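Local atomic coordinates of ectonucleoside triphosphate diphosphohydrolase 4 (Homo sapiens, PDB entry 6WG5), a protein that belongs to the GDA1/CD39 family of nucleoside phosphatases, which falls in the actin-like ATPase clan. Residues Pro316-Lys327 and Tyr338-Cys348; Arg54-Arg62 and Leu70-Asp78. All blocks are in the same frame, centred on the assembly; numbering follows the deposited sequence.

Contact 1 of 2, residues Pro316-Lys327 and Tyr338-Cys348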
# COMPACT_ATOMS: atom_id res chain seq x y z
N PRO A 316 -16.96 27.42 -23.80
CA PRO A 316 -16.13 26.56 -22.95
C PRO A 316 -15.94 25.17 -23.54
O PRO A 316 -16.78 24.66 -24.29
CB PRO A 316 -16.93 26.50 -21.64
CG PRO A 316 -18.35 26.58 -22.10
CD PRO A 316 -18.36 27.46 -23.33
N TYR A 317 -14.83 24.55 -23.17
CA TYR A 317 -14.59 23.16 -23.51
C TYR A 317 -15.57 22.28 -22.73
O TYR A 317 -15.71 22.41 -21.52
CB TYR A 317 -13.15 22.77 -23.19
CG TYR A 317 -12.78 21.37 -23.62
CD1 TYR A 317 -12.77 20.33 -22.70
CD2 TYR A 317 -12.45 21.09 -24.93
CE1 TYR A 317 -12.43 19.04 -23.09
CE2 TYR A 317 -12.11 19.82 -25.33
CZ TYR A 317 -12.10 18.80 -24.41
OH TYR A 317 -11.76 17.53 -24.81
N LEU A 318 -16.26 21.39 -23.44
CA LEU A 318 -17.25 20.52 -22.83
C LEU A 318 -16.55 19.26 -22.33
O LEU A 318 -16.19 18.39 -23.13
CB LEU A 318 -18.37 20.19 -23.81
CG LEU A 318 -19.09 21.41 -24.41
CD1 LEU A 318 -20.27 20.96 -25.25
CD2 LEU A 318 -19.54 22.38 -23.33
N ASP A 319 -16.37 19.17 -21.02
CA ASP A 319 -15.61 18.08 -20.42
C ASP A 319 -16.57 17.00 -19.94
O ASP A 319 -17.33 17.24 -18.99
CB ASP A 319 -14.78 18.60 -19.25
CG ASP A 319 -13.86 17.54 -18.67
OD1 ASP A 319 -13.28 17.78 -17.59
OD2 ASP A 319 -13.73 16.46 -19.29
N PRO A 320 -16.58 15.81 -20.56
CA PRO A 320 -17.47 14.75 -20.07
C PRO A 320 -17.07 14.18 -18.73
O PRO A 320 -17.87 13.49 -18.10
CB PRO A 320 -17.38 13.68 -21.17
CG PRO A 320 -16.01 13.87 -21.74
CD PRO A 320 -15.73 15.35 -21.67
N CYS A 321 -15.84 14.45 -18.28
CA CYS A 321 -15.34 13.95 -17.01
C CYS A 321 -15.69 14.85 -15.83
O CYS A 321 -15.16 14.64 -14.73
CB CYS A 321 -13.82 13.77 -17.10
SG CYS A 321 -13.30 12.50 -18.26
N LEU A 322 -16.55 15.85 -16.03
CA LEU A 322 -16.99 16.71 -14.95
C LEU A 322 -18.50 16.58 -14.77
O LEU A 322 -19.22 16.26 -15.72
CB LEU A 322 -16.64 18.18 -15.22
CG LEU A 322 -15.19 18.57 -14.98
CD1 LEU A 322 -14.93 19.98 -15.49
CD2 LEU A 322 -14.82 18.46 -13.51
N PRO A 323 -19.01 16.81 -13.56
CA PRO A 323 -20.46 16.73 -13.34
C PRO A 323 -21.21 17.66 -14.28
O PRO A 323 -20.70 18.69 -14.72
CB PRO A 323 -20.63 17.15 -11.88
CG PRO A 323 -19.31 16.92 -11.25
CD PRO A 323 -18.28 17.13 -12.32
N LEU A 324 -22.45 17.29 -14.57
CA LEU A 324 -23.27 18.06 -15.50
C LEU A 324 -23.44 19.49 -15.02
O LEU A 324 -23.84 19.73 -13.88
CB LEU A 324 -24.63 17.39 -15.68
CG LEU A 324 -25.61 18.08 -16.63
CD1 LEU A 324 -25.16 17.93 -18.07
CD2 LEU A 324 -27.00 17.51 -16.44
N ASP A 325 -23.12 20.44 -15.90
CA ASP A 325 -23.38 21.88 -15.74
C ASP A 325 -22.43 22.56 -14.76
O ASP A 325 -22.62 23.76 -14.48
CB ASP A 325 -24.81 22.17 -15.29
CG ASP A 325 -25.83 21.92 -16.39
OD1 ASP A 325 -25.43 21.90 -17.58
OD2 ASP A 325 -27.02 21.76 -16.07
N ILE A 326 -21.42 21.87 -14.24
CA ILE A 326 -20.41 22.54 -13.43
C ILE A 326 -19.54 23.40 -14.34
O ILE A 326 -19.25 23.04 -15.49
CB ILE A 326 -19.55 21.54 -12.64
CG1 ILE A 326 -18.72 22.27 -11.59
CG2 ILE A 326 -18.62 20.77 -13.58
CD1 ILE A 326 -17.94 21.36 -10.66
N LYS A 327 -19.10 24.54 -13.81
CA LYS A 327 -18.20 25.44 -14.53
C LYS A 327 -16.84 25.42 -13.84
O LYS A 327 -16.74 25.75 -12.66
CB LYS A 327 -18.78 26.85 -14.59
CG LYS A 327 -20.08 26.91 -15.38
CD LYS A 327 -20.71 28.29 -15.38
CE LYS A 327 -22.03 28.28 -16.12
NZ LYS A 327 -22.59 29.64 -16.33
N TYR A 338 -11.70 27.71 -20.09
CA TYR A 338 -12.96 27.51 -19.39
C TYR A 338 -13.60 26.20 -19.83
O TYR A 338 -13.60 25.86 -21.01
CB TYR A 338 -13.91 28.68 -19.65
CG TYR A 338 -13.34 30.01 -19.20
CD1 TYR A 338 -13.46 30.42 -17.88
CD2 TYR A 338 -12.68 30.84 -20.09
CE1 TYR A 338 -12.94 31.63 -17.46
CE2 TYR A 338 -12.16 32.05 -19.68
CZ TYR A 338 -12.29 32.44 -18.37
OH TYR A 338 -11.76 33.65 -17.95
N LEU A 339 -14.14 25.47 -18.85
CA LEU A 339 -14.76 24.18 -19.09
C LEU A 339 -16.20 24.19 -18.59
O LEU A 339 -16.58 25.01 -17.76
CB LEU A 339 -13.99 23.05 -18.38
CG LEU A 339 -12.46 23.13 -18.35
CD1 LEU A 339 -11.90 21.96 -17.55
CD2 LEU A 339 -11.88 23.14 -19.75
N ARG A 340 -16.99 23.26 -19.12
CA ARG A 340 -18.34 23.01 -18.62
C ARG A 340 -18.57 21.51 -18.64
O ARG A 340 -18.37 20.86 -19.67
CB ARG A 340 -19.40 23.73 -19.45
CG ARG A 340 -20.76 23.80 -18.77
CD ARG A 340 -21.89 23.62 -19.76
NE ARG A 340 -21.80 24.56 -20.87
CZ ARG A 340 -22.35 24.37 -22.07
NH1 ARG A 340 -22.21 25.29 -23.02
NH2 ARG A 340 -23.03 23.26 -22.33
N GLY A 341 -19.00 20.96 -17.50
CA GLY A 341 -19.16 19.52 -17.39
C GLY A 341 -20.43 19.05 -18.08
O GLY A 341 -21.50 19.62 -17.89
N THR A 342 -20.29 17.99 -18.88
CA THR A 342 -21.44 17.35 -19.52
C THR A 342 -21.79 16.01 -18.89
O THR A 342 -22.75 15.37 -19.33
CB THR A 342 -21.17 17.17 -21.02
OG1 THR A 342 -19.99 16.38 -21.21
CG2 THR A 342 -20.99 18.52 -21.70
N GLY A 343 -21.05 15.58 -17.87
CA GLY A 343 -21.41 14.42 -17.08
C GLY A 343 -21.71 13.16 -17.88
O GLY A 343 -22.79 12.57 -17.73
N ASP A 344 -20.77 12.73 -18.71
CA ASP A 344 -20.92 11.54 -19.54
C ASP A 344 -19.87 10.53 -19.10
O ASP A 344 -18.73 10.55 -19.56
CB ASP A 344 -20.80 11.88 -21.03
CG ASP A 344 -21.30 10.77 -21.93
OD1 ASP A 344 -21.28 9.60 -21.49
OD2 ASP A 344 -21.71 11.07 -23.07
N PHE A 345 -20.27 9.63 -18.20
CA PHE A 345 -19.33 8.68 -17.60
C PHE A 345 -18.68 7.80 -18.67
O PHE A 345 -17.46 7.63 -18.69
CB PHE A 345 -20.06 7.83 -16.56
CG PHE A 345 -19.22 6.74 -15.97
CD1 PHE A 345 -18.37 6.99 -14.91
CD2 PHE A 345 -19.31 5.44 -16.46
CE1 PHE A 345 -17.60 5.98 -14.36
CE2 PHE A 345 -18.55 4.43 -15.91
CZ PHE A 345 -17.69 4.70 -14.86
N ASP A 346 -19.49 7.23 -19.57
CA ASP A 346 -18.94 6.35 -20.60
C ASP A 346 -18.02 7.11 -21.55
O ASP A 346 -17.01 6.57 -22.00
CB ASP A 346 -20.07 5.67 -21.37
CG ASP A 346 -20.77 4.60 -20.55
OD1 ASP A 346 -20.10 3.93 -19.74
OD2 ASP A 346 -21.99 4.42 -20.73
N LEU A 347 -18.36 8.36 -21.87
CA LEU A 347 -17.51 9.15 -22.75
C LEU A 347 -16.24 9.58 -22.04
O LEU A 347 -15.19 9.74 -22.68
CB LEU A 347 -18.28 10.36 -23.28
CG LEU A 347 -17.54 11.28 -24.26
CD1 LEU A 347 -17.04 10.51 -25.47
CD2 LEU A 347 -18.45 12.42 -24.68
N CYS A 348 -16.31 9.78 -20.72
CA CYS A 348 -15.10 10.08 -19.95
C CYS A 348 -14.12 8.92 -20.01
O CYS A 348 -12.91 9.13 -20.16
CB CYS A 348 -15.47 10.40 -18.50
SG CYS A 348 -14.05 10.78 -17.46
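A small three-stranded mixed sheet brings Tyr317-Asp319 beside Tyr338-Gly341, and a disulfide links the turn and the helix just past these strands. The two strands run parallel. Tyr317 N donates to Tyr338 O, and Tyr317 O takes Arg340 N at 2.8 Å. Asp319 continues the ladder, with N bonded to Arg340 O and O to Thr342 N. The chain from Leu322 to Lys327 then bends round to the other edge of the same strand, through a type II turn from Pro323 to Ile326. There Asp325 N reaches Gly341 O at 2.7 Å, and Gly341 N donates to Ile326 O. Arg340 and Gly341 thus hold the strand on both edges, one residue to each. Gly341 CA lies 3.6 Å from Leu322 CB.

On one face, Leu318 and Arg340 lie side by side. Leu318 CD2 sits over the centre of the guanidinium, 3.7 Å from Arg340 CZ. Bends at chi2 (-142°) and chi3 (-54°) lay the guanidinium flat against this methyl. On the other face, Leu339 CD2 packs 3.7 Å from Tyr317 CB. Asp319 points to that side too; its carboxylate is held by Arg287 and Tyr290, and OD2 closes an Asx turn with Cys321 N.

Asp344 N-caps the next helix through OD1 and Leu347 N. Just beyond, Cys321 SG is bonded to Cys348 SG at 2.0 Å, with a chi3 of 105°.

Contact 2 of 2, residues Arg54-Arg62 and Leu70-Asp78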
# COMPACT_ATOMS: atom_id res chain seq x y z
N ARG A 54 6.76 8.38 12.06
CA ARG A 54 5.92 7.70 13.03
C ARG A 54 6.67 6.50 13.59
O ARG A 54 7.48 5.88 12.90
CB ARG A 54 4.59 7.23 12.41
CG ARG A 54 3.97 8.24 11.45
CD ARG A 54 4.46 8.04 10.02
NE ARG A 54 4.24 9.22 9.20
CZ ARG A 54 4.50 9.29 7.90
NH1 ARG A 54 4.99 8.23 7.26
NH2 ARG A 54 4.28 10.41 7.23
N VAL A 55 6.39 6.17 14.85
CA VAL A 55 7.00 5.05 15.54
C VAL A 55 5.91 4.10 16.00
O VAL A 55 4.86 4.55 16.48
CB VAL A 55 7.87 5.51 16.72
CG1 VAL A 55 7.07 6.38 17.68
CG2 VAL A 55 8.47 4.31 17.46
N PHE A 56 6.15 2.80 15.86
CA PHE A 56 5.22 1.77 16.29
C PHE A 56 5.96 0.79 17.19
O PHE A 56 7.06 0.34 16.84
CB PHE A 56 4.62 1.02 15.10
CG PHE A 56 3.93 1.90 14.09
CD1 PHE A 56 2.56 2.04 14.09
CD2 PHE A 56 4.67 2.59 13.14
CE1 PHE A 56 1.93 2.85 13.17
CE2 PHE A 56 4.04 3.40 12.22
CZ PHE A 56 2.67 3.53 12.23
N VAL A 57 5.36 0.46 18.33
CA VAL A 57 5.89 -0.57 19.22
C VAL A 57 5.05 -1.82 19.03
O VAL A 57 3.82 -1.79 19.20
CB VAL A 57 5.89 -0.11 20.68
CG1 VAL A 57 6.44 -1.21 21.59
CG2 VAL A 57 6.70 1.17 20.84
N TYR A 58 5.71 -2.92 18.68
CA TYR A 58 5.06 -4.22 18.54
C TYR A 58 5.56 -5.16 19.63
O TYR A 58 6.72 -5.10 20.04
CB TYR A 58 5.34 -4.83 17.17
CG TYR A 58 4.81 -4.00 16.02
CD1 TYR A 58 3.51 -4.16 15.56
CD2 TYR A 58 5.62 -3.06 15.39
CE1 TYR A 58 3.02 -3.41 14.52
CE2 TYR A 58 5.14 -2.31 14.34
CZ TYR A 58 3.84 -2.48 13.91
OH TYR A 58 3.36 -1.73 12.86
N CYS A 59 4.67 -6.03 20.09
CA CYS A 59 5.02 -7.04 21.07
C CYS A 59 4.47 -8.38 20.63
O CYS A 59 3.61 -8.47 19.75
CB CYS A 59 4.50 -6.68 22.47
SG CYS A 59 2.72 -6.42 22.57
N TRP A 60 4.98 -9.44 21.25
CA TRP A 60 4.53 -10.80 20.95
C TRP A 60 4.89 -11.70 22.12
O TRP A 60 5.86 -11.42 22.84
CB TRP A 60 5.18 -11.32 19.66
CG TRP A 60 6.68 -11.23 19.64
CD1 TRP A 60 7.57 -12.17 20.08
CD2 TRP A 60 7.46 -10.14 19.14
NE1 TRP A 60 8.85 -11.73 19.88
CE2 TRP A 60 8.82 -10.49 19.31
CE3 TRP A 60 7.15 -8.91 18.56
CZ2 TRP A 60 9.86 -9.65 18.93
CZ3 TRP A 60 8.19 -8.07 18.18
CH2 TRP A 60 9.53 -8.45 18.37
N PRO A 61 4.14 -12.76 22.35
CA PRO A 61 4.49 -13.73 23.40
C PRO A 61 5.54 -14.70 22.89
O PRO A 61 5.95 -14.67 21.73
CB PRO A 61 3.16 -14.42 23.68
CG PRO A 61 2.45 -14.40 22.37
CD PRO A 61 2.88 -13.13 21.68
N ARG A 62 5.98 -15.59 23.78
CA ARG A 62 6.97 -16.58 23.40
C ARG A 62 6.44 -17.46 22.28
O ARG A 62 5.25 -17.78 22.22
CB ARG A 62 7.35 -17.45 24.61
CG ARG A 62 8.46 -18.44 24.32
CD ARG A 62 8.76 -19.32 25.52
NE ARG A 62 9.06 -18.54 26.71
CZ ARG A 62 10.20 -17.89 26.91
NH1 ARG A 62 11.16 -17.91 25.98
NH2 ARG A 62 10.39 -17.20 28.03
N LEU A 70 4.43 -18.50 12.61
CA LEU A 70 5.15 -17.25 12.76
C LEU A 70 4.91 -16.68 14.15
O LEU A 70 4.09 -17.18 14.93
CB LEU A 70 4.72 -16.24 11.70
CG LEU A 70 4.66 -16.73 10.25
CD1 LEU A 70 4.27 -15.57 9.34
CD2 LEU A 70 5.98 -17.33 9.83
N LEU A 71 5.63 -15.61 14.47
CA LEU A 71 5.41 -14.92 15.73
C LEU A 71 4.01 -14.30 15.76
O LEU A 71 3.45 -13.93 14.72
CB LEU A 71 6.46 -13.83 15.94
CG LEU A 71 7.91 -14.29 16.10
CD1 LEU A 71 8.84 -13.10 16.23
CD2 LEU A 71 8.04 -15.20 17.32
N ASP A 72 3.45 -14.21 16.96
CA ASP A 72 2.12 -13.63 17.15
C ASP A 72 2.28 -12.14 17.46
O ASP A 72 1.99 -11.65 18.56
CB ASP A 72 1.37 -14.36 18.26
CG ASP A 72 -0.12 -14.11 18.22
OD1 ASP A 72 -0.56 -13.25 17.42
OD2 ASP A 72 -0.85 -14.77 18.99
N ILE A 73 2.74 -11.40 16.45
CA ILE A 73 3.07 -9.99 16.62
C ILE A 73 1.79 -9.16 16.63
O ILE A 73 0.88 -9.38 15.82
CB ILE A 73 4.03 -9.53 15.50
CG1 ILE A 73 5.35 -10.29 15.62
CG2 ILE A 73 4.26 -8.02 15.58
CD1 ILE A 73 6.41 -9.87 14.63
N ARG A 74 1.73 -8.20 17.55
CA ARG A 74 0.61 -7.29 17.69
C ARG A 74 1.13 -5.92 18.09
O ARG A 74 2.22 -5.79 18.64
CB ARG A 74 -0.40 -7.77 18.74
CG ARG A 74 -0.82 -9.22 18.60
CD ARG A 74 -1.50 -9.71 19.87
NE ARG A 74 -2.02 -11.06 19.73
CZ ARG A 74 -3.20 -11.36 19.17
NH1 ARG A 74 -3.98 -10.39 18.70
NH2 ARG A 74 -3.59 -12.62 19.08
N GLN A 75 0.34 -4.89 17.80
CA GLN A 75 0.66 -3.56 18.30
C GLN A 75 0.57 -3.55 19.82
O GLN A 75 -0.37 -4.08 20.41
CB GLN A 75 -0.30 -2.52 17.72
CG GLN A 75 0.01 -2.11 16.29
CD GLN A 75 -0.69 -0.82 15.91
OE1 GLN A 75 -0.18 0.27 16.16
NE2 GLN A 75 -1.86 -0.94 15.30
N MET A 76 1.56 -2.94 20.46
CA MET A 76 1.52 -2.78 21.90
C MET A 76 0.33 -1.91 22.30
O MET A 76 -0.08 -1.01 21.57
CB MET A 76 2.82 -2.17 22.42
CG MET A 76 2.94 -2.18 23.93
SD MET A 76 4.44 -1.39 24.53
CE MET A 76 4.28 -1.68 26.29
N ARG A 77 -0.22 -2.20 23.47
CA ARG A 77 -1.41 -1.51 23.98
C ARG A 77 -1.06 -0.86 25.31
O ARG A 77 -0.62 -1.54 26.25
CB ARG A 77 -2.57 -2.49 24.15
CG ARG A 77 -3.15 -2.98 22.83
CD ARG A 77 -4.01 -1.91 22.18
NE ARG A 77 -4.38 -2.25 20.81
CZ ARG A 77 -5.27 -1.57 20.09
NH1 ARG A 77 -5.90 -0.53 20.61
NH2 ARG A 77 -5.54 -1.95 18.85
N ASP A 78 -1.27 0.46 25.40
CA ASP A 78 -0.95 1.19 26.61
C ASP A 78 -2.02 0.95 27.67
O ASP A 78 -2.96 0.16 27.48
CB ASP A 78 -0.79 2.68 26.31
CG ASP A 78 -2.07 3.33 25.81
OD1 ASP A 78 -3.14 2.68 25.86
OD2 ASP A 78 -2.01 4.50 25.38
O HOH W 1 4.68 -15.55 19.38
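Trp60 meets Leu71, Asp72 and Ile73 at one end of an antiparallel strand pairing. Its CB lies 3.4 Å from Asp72 O. Its CG stands between the backbone N and the carbonyl carbon (chi1 53°), and the indole reaches over towards Leu71 and Ile73. On the six-membered ring, CE3 lies 3.7 Å from Ile73 CG1. On the pyrrole side, CD1 approaches Leu71 CD2, and NE1 is 3.9 Å from Leu71 CD1. Leu71 CD1 sits over one face of the five-membered ring of Trp60, 14° off the ring normal, in a CH-pi contact.

Cys59 and Arg74 form the hydrogen-bonded pair. Cys59 N donates to Arg74 O and Arg74 N to Cys59 O, both at 2.9 Å. Met76 N gives a third bond to Val57 O. Beside it, Val57 CG1 touches Met76 SD at 3.6 Å. Tyr58 CE1 meets Gln75 CG at 3.7 Å, while Tyr58 OH is hydrogen-bonded to Thr480 OG1. Helix 479-487 also touches Ile73, through Leu481 and Leu485.

Past the Cys59-Arg74 pair, a water joins the chains, accepting from Asp72 N and donating to Pro61 O. The direct pairing is short: three backbone bonds fix the register, and apolar side chains carry most of the remaining contact.

How the contacts relate
Both contacts pair strands, but they sit on opposite sides of the chain's centre. Their centres are about 50 Å apart and they share no element. Contact 2 is the more buried. It adds the short strand 74-75 to strand 53-61 of a larger mixed sheet, and it has no covalent link. Contact 1 is partly buried, its centre about 32 Å from the chain's centre, in a separate three-stranded sheet. It relies on more backbone hydrogen bonds and on a disulfide. Aromatic and aliphatic packing marks contact 2, whereas contact 1 mixes backbone ladders on two edges, a covalent link and a charged side chain at its partly exposed rim.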